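Local coordinates for phosphatase YwpJ (Bacillus subtilis, PDB 1NRW), which removes phosphate in vitro from phosphorylated five- and six-carbon sugars and nucleoside monophosphates, and more weakly from FMN, as a magnesium-dependent hydrolase of the HAD superfamily, at residues Leu6-Leu11 with Thr235-Asp240; Asp10-Leu15 with Val42-Ala47; Gly254-Asn259 with Asp269-Thr274. All blocks are in the same frame, centred on the assembly; numbering follows the deposited sequence.

Interaction 1 of 3, residues Leu6-Leu11 with Thr235-Asp240; sequences LIAIDL and TAAVGD. With CA (calcium ion), chain D.
Ala8 and Ala236 join the two strands through the straightest of four backbone hydrogen bonds, Ala8 N reaching Ala236 O at 2.8 Å with an angle of 172° at the hydrogen. On one side of it Ala236 N gives to Leu6 O; on the other, Val238 N gives to Ala8 O and Asp10 N to Val238 O. The even-numbered residues from Leu6 to Asp10 thus supply every backbone bond made here by 6-11, while Ile7 and Ile9 turn theirs to the strand 39-43. The strands run parallel, 11° apart in direction, and CA-H...O contacts such as Ala237 CA to Ala8 O, 3.2 Å, fill in between the bonds.

Apolar contacts lie on both faces of the sheet. Ile9 and Val238 run alongside each other in the same direction, with Ile9 CG2 3.9 Å from Val238 CG1; helix 279-286 packs on that face. On the other face, the methyls Ala8 CB and Ala237 CB meet at 4.0 Å, and Met247 of helix 245-250 touches both.

This is the centre of the Rossmann-like HAD core, whose parallel strands carry the active-site acidic residues at their C-terminal ends. Asp10 is probably the nucleophile, as in related phosphatases.

Metal binding is the third kind of contact. With CG anti to the backbone N (chi1 -176°), Asp10 sends OD2 to the calcium ion at 2.4 Å. Asp240 OD1 meets the same ion at 2.5 Å, its side chain crossing that of Asp10 at about a right angle. The two oxygens, Asp10 OD2 and Asp240 OD1, lie 3.1 Å apart, a closeness between acceptors that the shared cation would probably offset. Asp240 OD1 also takes a hydrogen bond from Thr14, and Asp10 OD1 forms a salt bridge with Lys217.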
loop_
_atom_site.group_PDB
_atom_site.type_symbol
_atom_site.label_atom_id
_atom_site.label_comp_id
_atom_site.label_asym_id
_atom_site.label_seq_id
_atom_site.Cartn_x
_atom_site.Cartn_y
_atom_site.Cartn_z
ATOM N N LEU A 6 -4.989 -14.260 12.550
ATOM C CA LEU A 6 -4.530 -12.976 12.028
ATOM C C LEU A 6 -4.968 -12.841 10.572
ATOM O O LEU A 6 -4.816 -13.772 9.778
ATOM C CB LEU A 6 -3.001 -12.872 12.131
ATOM C CG LEU A 6 -2.337 -11.553 11.701
ATOM C CD1 LEU A 6 -0.934 -11.479 12.282
ATOM C CD2 LEU A 6 -2.284 -11.453 10.185
ATOM N N ILE A 7 -5.521 -11.682 10.227
ATOM C CA ILE A 7 -5.971 -11.435 8.863
ATOM C C ILE A 7 -5.395 -10.112 8.370
ATOM O O ILE A 7 -5.620 -9.070 8.984
ATOM C CB ILE A 7 -7.513 -11.367 8.784
ATOM C CG1 ILE A 7 -8.108 -12.694 9.265
ATOM C CG2 ILE A 7 -7.956 -11.072 7.355
ATOM C CD1 ILE A 7 -9.606 -12.660 9.452
ATOM N N ALA A 8 -4.639 -10.173 7.274
ATOM C CA ALA A 8 -4.020 -8.989 6.674
ATOM C C ALA A 8 -4.909 -8.524 5.521
ATOM O O ALA A 8 -5.270 -9.316 4.650
ATOM C CB ALA A 8 -2.624 -9.332 6.166
ATOM N N ILE A 9 -5.239 -7.234 5.511
ATOM C CA ILE A 9 -6.136 -6.682 4.495
ATOM C C ILE A 9 -5.548 -5.478 3.760
ATOM O O ILE A 9 -5.203 -4.481 4.385
ATOM C CB ILE A 9 -7.466 -6.231 5.156
ATOM C CG1 ILE A 9 -8.029 -7.372 6.007
ATOM C CG2 ILE A 9 -8.481 -5.809 4.094
ATOM C CD1 ILE A 9 -9.261 -6.985 6.818
ATOM N N ASP A 10 -5.443 -5.579 2.441
ATOM C CA ASP A 10 -4.926 -4.482 1.625
ATOM C C ASP A 10 -5.915 -3.316 1.721
ATOM O O ASP A 10 -7.105 -3.522 1.963
ATOM C CB ASP A 10 -4.769 -4.966 0.183
ATOM C CG ASP A 10 -4.141 -3.935 -0.726
ATOM O OD1 ASP A 10 -3.514 -2.962 -0.250
ATOM O OD2 ASP A 10 -4.269 -4.126 -1.947
ATOM N N LEU A 11 -5.424 -2.092 1.543
ATOM C CA LEU A 11 -6.280 -0.911 1.649
ATOM C C LEU A 11 -6.960 -0.570 0.323
ATOM O O LEU A 11 -8.137 -0.872 0.130
ATOM C CB LEU A 11 -5.453 0.279 2.142
ATOM C CG LEU A 11 -6.176 1.614 2.356
ATOM C CD1 LEU A 11 -7.110 1.551 3.557
ATOM C CD2 LEU A 11 -5.121 2.698 2.555
ATOM N N THR A 235 -2.907 -17.633 9.424
ATOM C CA THR A 235 -3.009 -16.261 8.939
ATOM C C THR A 235 -3.582 -16.269 7.527
ATOM O O THR A 235 -3.377 -17.222 6.768
ATOM C CB THR A 235 -1.633 -15.557 8.886
ATOM O OG1 THR A 235 -0.815 -16.169 7.879
ATOM C CG2 THR A 235 -0.934 -15.644 10.231
ATOM N N ALA A 236 -4.303 -15.206 7.184
ATOM C CA ALA A 236 -4.883 -15.059 5.854
ATOM C C ALA A 236 -4.564 -13.640 5.389
ATOM O O ALA A 236 -4.397 -12.740 6.213
ATOM C CB ALA A 236 -6.393 -15.265 5.902
ATOM N N ALA A 237 -4.463 -13.448 4.079
ATOM C CA ALA A 237 -4.179 -12.126 3.513
ATOM C C ALA A 237 -5.024 -11.972 2.259
ATOM O O ALA A 237 -5.183 -12.921 1.484
ATOM C CB ALA A 237 -2.702 -12.001 3.168
ATOM N N VAL A 238 -5.571 -10.777 2.063
ATOM C CA VAL A 238 -6.421 -10.515 0.909
ATOM C C VAL A 238 -5.976 -9.233 0.205
ATOM O O VAL A 238 -5.596 -8.260 0.858
ATOM C CB VAL A 238 -7.914 -10.411 1.353
ATOM C CG1 VAL A 238 -8.097 -9.281 2.365
ATOM C CG2 VAL A 238 -8.806 -10.204 0.154
ATOM N N GLY A 239 -6.001 -9.246 -1.126
ATOM C CA GLY A 239 -5.591 -8.075 -1.890
ATOM C C GLY A 239 -5.975 -8.173 -3.357
ATOM O O GLY A 239 -6.450 -9.221 -3.806
ATOM N N ASP A 240 -5.755 -7.093 -4.110
ATOM C CA ASP A 240 -6.095 -7.055 -5.534
ATOM C C ASP A 240 -4.913 -6.709 -6.431
ATOM O O ASP A 240 -4.891 -7.077 -7.602
ATOM C CB ASP A 240 -7.176 -5.999 -5.793
ATOM C CG ASP A 240 -6.675 -4.586 -5.537
ATOM O OD1 ASP A 240 -6.128 -4.376 -4.445
ATOM O OD2 ASP A 240 -6.818 -3.694 -6.408
HETATM CA CA CA D . -4.510 -2.584 -3.796
HETATM O O HOH W 1 -5.395 -1.375 -5.784
#

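Interaction 2 of 3, residues Asp10-Leu15 with Val42-Ala47; sequences DLDGTL and VSTGRA. With CA (calcium ion), chain D; PO4 (phosphate ion), chain B.
Asp12 turns CG anti to its carbonyl carbon (chi1 -69°), and Arg46, whose CG is likewise anti to the carbonyl carbon, runs extended from CG to NE, so the carboxylate and guanidinium meet side-on. Arg46 NE reaches the syn lone pair of Asp12 OD2 at 2.7 Å and nearly straight, 174° at the hydrogen. Arg46 NH2 holds Asp12 OD1 at 2.9 Å from above the carboxylate plane, the two flat groups being turned 33° apart. Arg46 NH1 forms a second salt bridge, with Glu125. An alanine in place of Arg46 would probably leave the Asp12 carboxylate without its charged mate and free to turn.

Next to the salt bridge, Leu11 CD2 lies 3.8 Å from Thr44 OG1, and Leu11 CD1 rests against Val42 CG1. Thr44 OG1 accepts from Arg46 N in an ST turn and donates a hydrogen bond to phosphate O4 at 2.7 Å; Gly45 N binds phosphate O2, and Asp12 N also reaches O4.

Asp10-Leu15 carries the DxD signature of HAD phosphatases, and Val42-Ala47 the threonine of the second motif. Asp12 O and phosphate O1 both bind the calcium ion. Lys217 and Asn243 also bond the phosphate; metal, lysine and hydrogen-bond donors together would probably offset the charge of a bound phosphoryl group.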
loop_
_atom_site.group_PDB
_atom_site.type_symbol
_atom_site.label_atom_id
_atom_site.label_comp_id
_atom_site.label_asym_id
_atom_site.label_seq_id
_atom_site.Cartn_x
_atom_site.Cartn_y
_atom_site.Cartn_z
ATOM N N ASP A 10 -5.443 -5.579 2.441
ATOM C CA ASP A 10 -4.926 -4.482 1.625
ATOM C C ASP A 10 -5.915 -3.316 1.721
ATOM O O ASP A 10 -7.105 -3.522 1.963
ATOM C CB ASP A 10 -4.769 -4.966 0.183
ATOM C CG ASP A 10 -4.141 -3.935 -0.726
ATOM O OD1 ASP A 10 -3.514 -2.962 -0.250
ATOM O OD2 ASP A 10 -4.269 -4.126 -1.947
ATOM N N LEU A 11 -5.424 -2.092 1.543
ATOM C CA LEU A 11 -6.280 -0.911 1.649
ATOM C C LEU A 11 -6.960 -0.570 0.323
ATOM O O LEU A 11 -8.137 -0.872 0.130
ATOM C CB LEU A 11 -5.453 0.279 2.142
ATOM C CG LEU A 11 -6.176 1.614 2.356
ATOM C CD1 LEU A 11 -7.110 1.551 3.557
ATOM C CD2 LEU A 11 -5.121 2.698 2.555
ATOM N N ASP A 12 -6.224 0.052 -0.595
ATOM C CA ASP A 12 -6.791 0.418 -1.898
ATOM C C ASP A 12 -7.256 -0.809 -2.685
ATOM O O ASP A 12 -6.618 -1.850 -2.639
ATOM C CB ASP A 12 -5.748 1.174 -2.725
ATOM C CG ASP A 12 -5.442 2.540 -2.155
ATOM O OD1 ASP A 12 -6.195 3.485 -2.453
ATOM O OD2 ASP A 12 -4.463 2.665 -1.394
ATOM N N GLY A 13 -8.378 -0.683 -3.388
ATOM C CA GLY A 13 -8.888 -1.778 -4.201
ATOM C C GLY A 13 -9.310 -3.033 -3.462
ATOM O O GLY A 13 -9.715 -4.019 -4.083
ATOM N N THR A 14 -9.234 -2.995 -2.138
ATOM C CA THR A 14 -9.577 -4.153 -1.322
ATOM C C THR A 14 -10.538 -3.724 -0.216
ATOM O O THR A 14 -11.754 -3.898 -0.357
ATOM C CB THR A 14 -8.273 -4.778 -0.764
ATOM O OG1 THR A 14 -7.477 -5.231 -1.869
ATOM C CG2 THR A 14 -8.556 -5.964 0.159
ATOM N N LEU A 15 -10.016 -3.159 0.873
ATOM C CA LEU A 15 -10.893 -2.696 1.948
ATOM C C LEU A 15 -11.704 -1.502 1.444
ATOM O O LEU A 15 -12.888 -1.353 1.763
ATOM C CB LEU A 15 -10.084 -2.268 3.178
ATOM C CG LEU A 15 -10.920 -1.774 4.369
ATOM C CD1 LEU A 15 -11.761 -2.930 4.914
ATOM C CD2 LEU A 15 -10.001 -1.221 5.457
ATOM N N VAL A 42 -4.119 -3.939 8.473
ATOM C CA VAL A 42 -4.371 -3.289 7.191
ATOM C C VAL A 42 -2.987 -2.973 6.628
ATOM O O VAL A 42 -2.155 -2.356 7.304
ATOM C CB VAL A 42 -5.212 -2.009 7.374
ATOM C CG1 VAL A 42 -5.253 -1.206 6.082
ATOM C CG2 VAL A 42 -6.627 -2.395 7.783
ATOM N N SER A 43 -2.746 -3.406 5.394
ATOM C CA SER A 43 -1.439 -3.244 4.758
ATOM C C SER A 43 -1.482 -2.423 3.473
ATOM O O SER A 43 -2.216 -2.750 2.540
ATOM C CB SER A 43 -0.857 -4.628 4.469
ATOM O OG SER A 43 0.467 -4.536 3.973
ATOM N N THR A 44 -0.655 -1.386 3.412
ATOM C CA THR A 44 -0.658 -0.483 2.265
ATOM C C THR A 44 0.715 0.068 1.886
ATOM O O THR A 44 1.659 0.026 2.672
ATOM C CB THR A 44 -1.584 0.727 2.566
ATOM O OG1 THR A 44 -1.649 1.597 1.428
ATOM C CG2 THR A 44 -1.050 1.522 3.764
ATOM N N GLY A 45 0.809 0.588 0.664
ATOM C CA GLY A 45 2.040 1.199 0.207
ATOM C C GLY A 45 2.024 2.665 0.617
ATOM O O GLY A 45 3.027 3.364 0.506
ATOM N N ARG A 46 0.873 3.134 1.098
ATOM C CA ARG A 46 0.738 4.525 1.527
ATOM C C ARG A 46 1.330 4.756 2.915
ATOM O O ARG A 46 1.837 3.836 3.550
ATOM C CB ARG A 46 -0.733 4.943 1.536
ATOM C CG ARG A 46 -1.397 4.978 0.160
ATOM C CD ARG A 46 -2.839 5.400 0.319
ATOM N NE ARG A 46 -3.626 5.229 -0.896
ATOM C CZ ARG A 46 -3.886 6.199 -1.766
ATOM N NH1 ARG A 46 -3.415 7.425 -1.566
ATOM N NH2 ARG A 46 -4.653 5.947 -2.820
ATOM N N ALA A 47 1.255 5.996 3.386
ATOM C CA ALA A 47 1.787 6.339 4.696
ATOM C C ALA A 47 0.816 5.991 5.818
ATOM O O ALA A 47 -0.395 5.931 5.614
ATOM C CB ALA A 47 2.116 7.831 4.742
HETATM CA CA CA D . -4.510 -2.584 -3.796
HETATM P P PO4 B . -2.298 -0.123 -1.680
HETATM O O1 PO4 B . -3.133 -1.242 -2.155
HETATM O O2 PO4 B . -1.030 -0.659 -1.122
HETATM O O3 PO4 B . -2.001 0.781 -2.818
HETATM O O4 PO4 B . -3.032 0.616 -0.626
HETATM O O HOH W 1 -5.395 -1.375 -5.784
#

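Interaction 3 of 3, residues Gly254-Asn259 with Asp269-Thr274; sequences GVAMGN and DAVTLT
Selenomethionine Met257, the selenium derivative of the natural methionine, leans over Thr272 and Leu273. Its CB leaves the backbone directed away from 269-274; CG then lies against Gly13 and Thr14 of segment 10-15, and bends at chi2 (-64°) and chi3 (-59°) fold the chain back. SE comes to rest 3.7 Å from Thr272 CG2, the two side chains extending abreast, and packs also on Val238 CG2 of strand 235-239. The terminal CE stops 3.4 Å from Leu273 O, close also to Thr274 C.

The strands themselves pair in parallel, as the two ends of a beta-alpha-beta unit crossing over through helix 262-267. Ala256 N bonds Ala270 O, and Thr272 N bonds Ala256 O at 2.9 Å. Gly254 O accepts from both Asp269 N and Ala270 N, while Gly254 N gives to the anti lone pair of Asp269 OD2 at 2.8 Å, 172° at the hydrogen. Past the strands, Gly258 N reaches Leu273 O from above the carbonyl plane, and a CB on Gly258 would clash with Thr274 N.

Thr272 OG1 turns to His282 and Gly279 O, and Asn259 OD1 to Asn275 N. Hydrogen bonds between the segments are thus backbone ones plus one carboxylate, while side chains across the contact add chiefly apolar packing.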
loop_
_atom_site.group_PDB
_atom_site.type_symbol
_atom_site.label_atom_id
_atom_site.label_comp_id
_atom_site.label_asym_id
_atom_site.label_seq_id
_atom_site.Cartn_x
_atom_site.Cartn_y
_atom_site.Cartn_z
ATOM N N GLY A 254 -4.184 -17.307 0.998
ATOM C CA GLY A 254 -4.121 -16.097 0.198
ATOM C C GLY A 254 -5.445 -15.899 -0.517
ATOM O O GLY A 254 -5.918 -16.803 -1.209
ATOM N N VAL A 255 -6.052 -14.725 -0.353
ATOM C CA VAL A 255 -7.338 -14.444 -0.987
ATOM C C VAL A 255 -7.239 -13.300 -1.993
ATOM O O VAL A 255 -6.665 -12.249 -1.701
ATOM C CB VAL A 255 -8.409 -14.081 0.071
ATOM C CG1 VAL A 255 -9.769 -13.900 -0.599
ATOM C CG2 VAL A 255 -8.482 -15.171 1.138
ATOM N N ALA A 256 -7.797 -13.511 -3.180
ATOM C CA ALA A 256 -7.782 -12.490 -4.216
ATOM C C ALA A 256 -9.140 -11.800 -4.285
ATOM O O ALA A 256 -10.178 -12.451 -4.185
ATOM C CB ALA A 256 -7.451 -13.114 -5.561
HETATM N N MSE A 257 -9.132 -10.482 -4.441
HETATM C CA MSE A 257 -10.375 -9.725 -4.562
HETATM C C MSE A 257 -10.985 -10.031 -5.931
HETATM O O MSE A 257 -10.276 -10.446 -6.850
HETATM C CB MSE A 257 -10.086 -8.220 -4.456
HETATM C CG MSE A 257 -9.589 -7.783 -3.087
HETATM SE SE MSE A 257 -10.930 -8.077 -1.731
HETATM C CE MSE A 257 -12.345 -6.984 -2.487
ATOM N N GLY A 258 -12.293 -9.825 -6.069
ATOM C CA GLY A 258 -12.948 -10.087 -7.342
ATOM C C GLY A 258 -12.412 -9.210 -8.467
ATOM O O GLY A 258 -12.413 -9.614 -9.632
ATOM N N ASN A 259 -11.942 -8.017 -8.106
ATOM C CA ASN A 259 -11.394 -7.054 -9.060
ATOM C C ASN A 259 -9.874 -7.145 -9.147
ATOM O O ASN A 259 -9.224 -6.264 -9.715
ATOM C CB ASN A 259 -11.782 -5.630 -8.640
ATOM C CG ASN A 259 -11.428 -5.333 -7.184
ATOM O OD1 ASN A 259 -11.941 -5.972 -6.268
ATOM N ND2 ASN A 259 -10.546 -4.359 -6.972
ATOM N N ASP A 269 -5.629 -18.848 -3.072
ATOM C CA ASP A 269 -6.231 -20.110 -2.642
ATOM C C ASP A 269 -7.751 -19.953 -2.639
ATOM O O ASP A 269 -8.494 -20.937 -2.644
ATOM C CB ASP A 269 -5.767 -20.453 -1.227
ATOM C CG ASP A 269 -4.260 -20.504 -1.106
ATOM O OD1 ASP A 269 -3.651 -21.410 -1.712
ATOM O OD2 ASP A 269 -3.683 -19.639 -0.410
ATOM N N ALA A 270 -8.200 -18.703 -2.614
ATOM C CA ALA A 270 -9.621 -18.385 -2.598
ATOM C C ALA A 270 -9.829 -17.044 -3.291
ATOM O O ALA A 270 -8.912 -16.223 -3.358
ATOM C CB ALA A 270 -10.130 -18.319 -1.153
ATOM N N VAL A 271 -11.029 -16.835 -3.823
ATOM C CA VAL A 271 -11.352 -15.587 -4.505
ATOM C C VAL A 271 -12.665 -15.086 -3.937
ATOM O O VAL A 271 -13.617 -15.857 -3.777
ATOM C CB VAL A 271 -11.509 -15.789 -6.033
ATOM C CG1 VAL A 271 -11.763 -14.449 -6.719
ATOM C CG2 VAL A 271 -10.255 -16.446 -6.602
ATOM N N THR A 272 -12.719 -13.797 -3.624
ATOM C CA THR A 272 -13.928 -13.216 -3.062
ATOM C C THR A 272 -14.567 -12.239 -4.055
ATOM O O THR A 272 -14.163 -12.174 -5.217
ATOM C CB THR A 272 -13.611 -12.523 -1.708
ATOM O OG1 THR A 272 -14.827 -12.104 -1.076
ATOM C CG2 THR A 272 -12.697 -11.314 -1.915
ATOM N N LEU A 273 -15.580 -11.505 -3.603
ATOM C CA LEU A 273 -16.282 -10.547 -4.452
ATOM C C LEU A 273 -15.405 -9.317 -4.705
ATOM O O LEU A 273 -14.314 -9.210 -4.155
ATOM C CB LEU A 273 -17.590 -10.116 -3.777
ATOM C CG LEU A 273 -18.450 -11.272 -3.247
ATOM C CD1 LEU A 273 -19.705 -10.734 -2.579
ATOM C CD2 LEU A 273 -18.806 -12.200 -4.395
ATOM N N THR A 274 -15.874 -8.399 -5.547
ATOM C CA THR A 274 -15.099 -7.186 -5.824
ATOM C C THR A 274 -15.108 -6.285 -4.593
ATOM O O THR A 274 -15.925 -6.465 -3.684
ATOM C CB THR A 274 -15.690 -6.368 -6.994
ATOM O OG1 THR A 274 -16.989 -5.884 -6.630
ATOM C CG2 THR A 274 -15.793 -7.216 -8.245
#

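In the fold
All three interactions lie on one mixed sheet, where 39-43, 6-10, 235-239, 253-256 and 270-271 are consecutive parallel strands and 270-271 is an edge strand. Interaction 1 sits between 2 and 3, its centre 9 Å from that of interaction 2 and 10 Å from that of interaction 3; the latter two are 15 Å apart. Interactions 1 and 2 share Asp10 and Leu11 and converge on the calcium ion. Interaction 3 opens along the chain after both have closed, and joins interaction 1 through strands 235-239 and 253-256. Asn259 ND2 bonds Gly13 O, tying 254-259 to the segment that follows Asp10. Interactions 1 and 2 thus bring residues distant in sequence to one metal and phosphate site, which interaction 3 flanks.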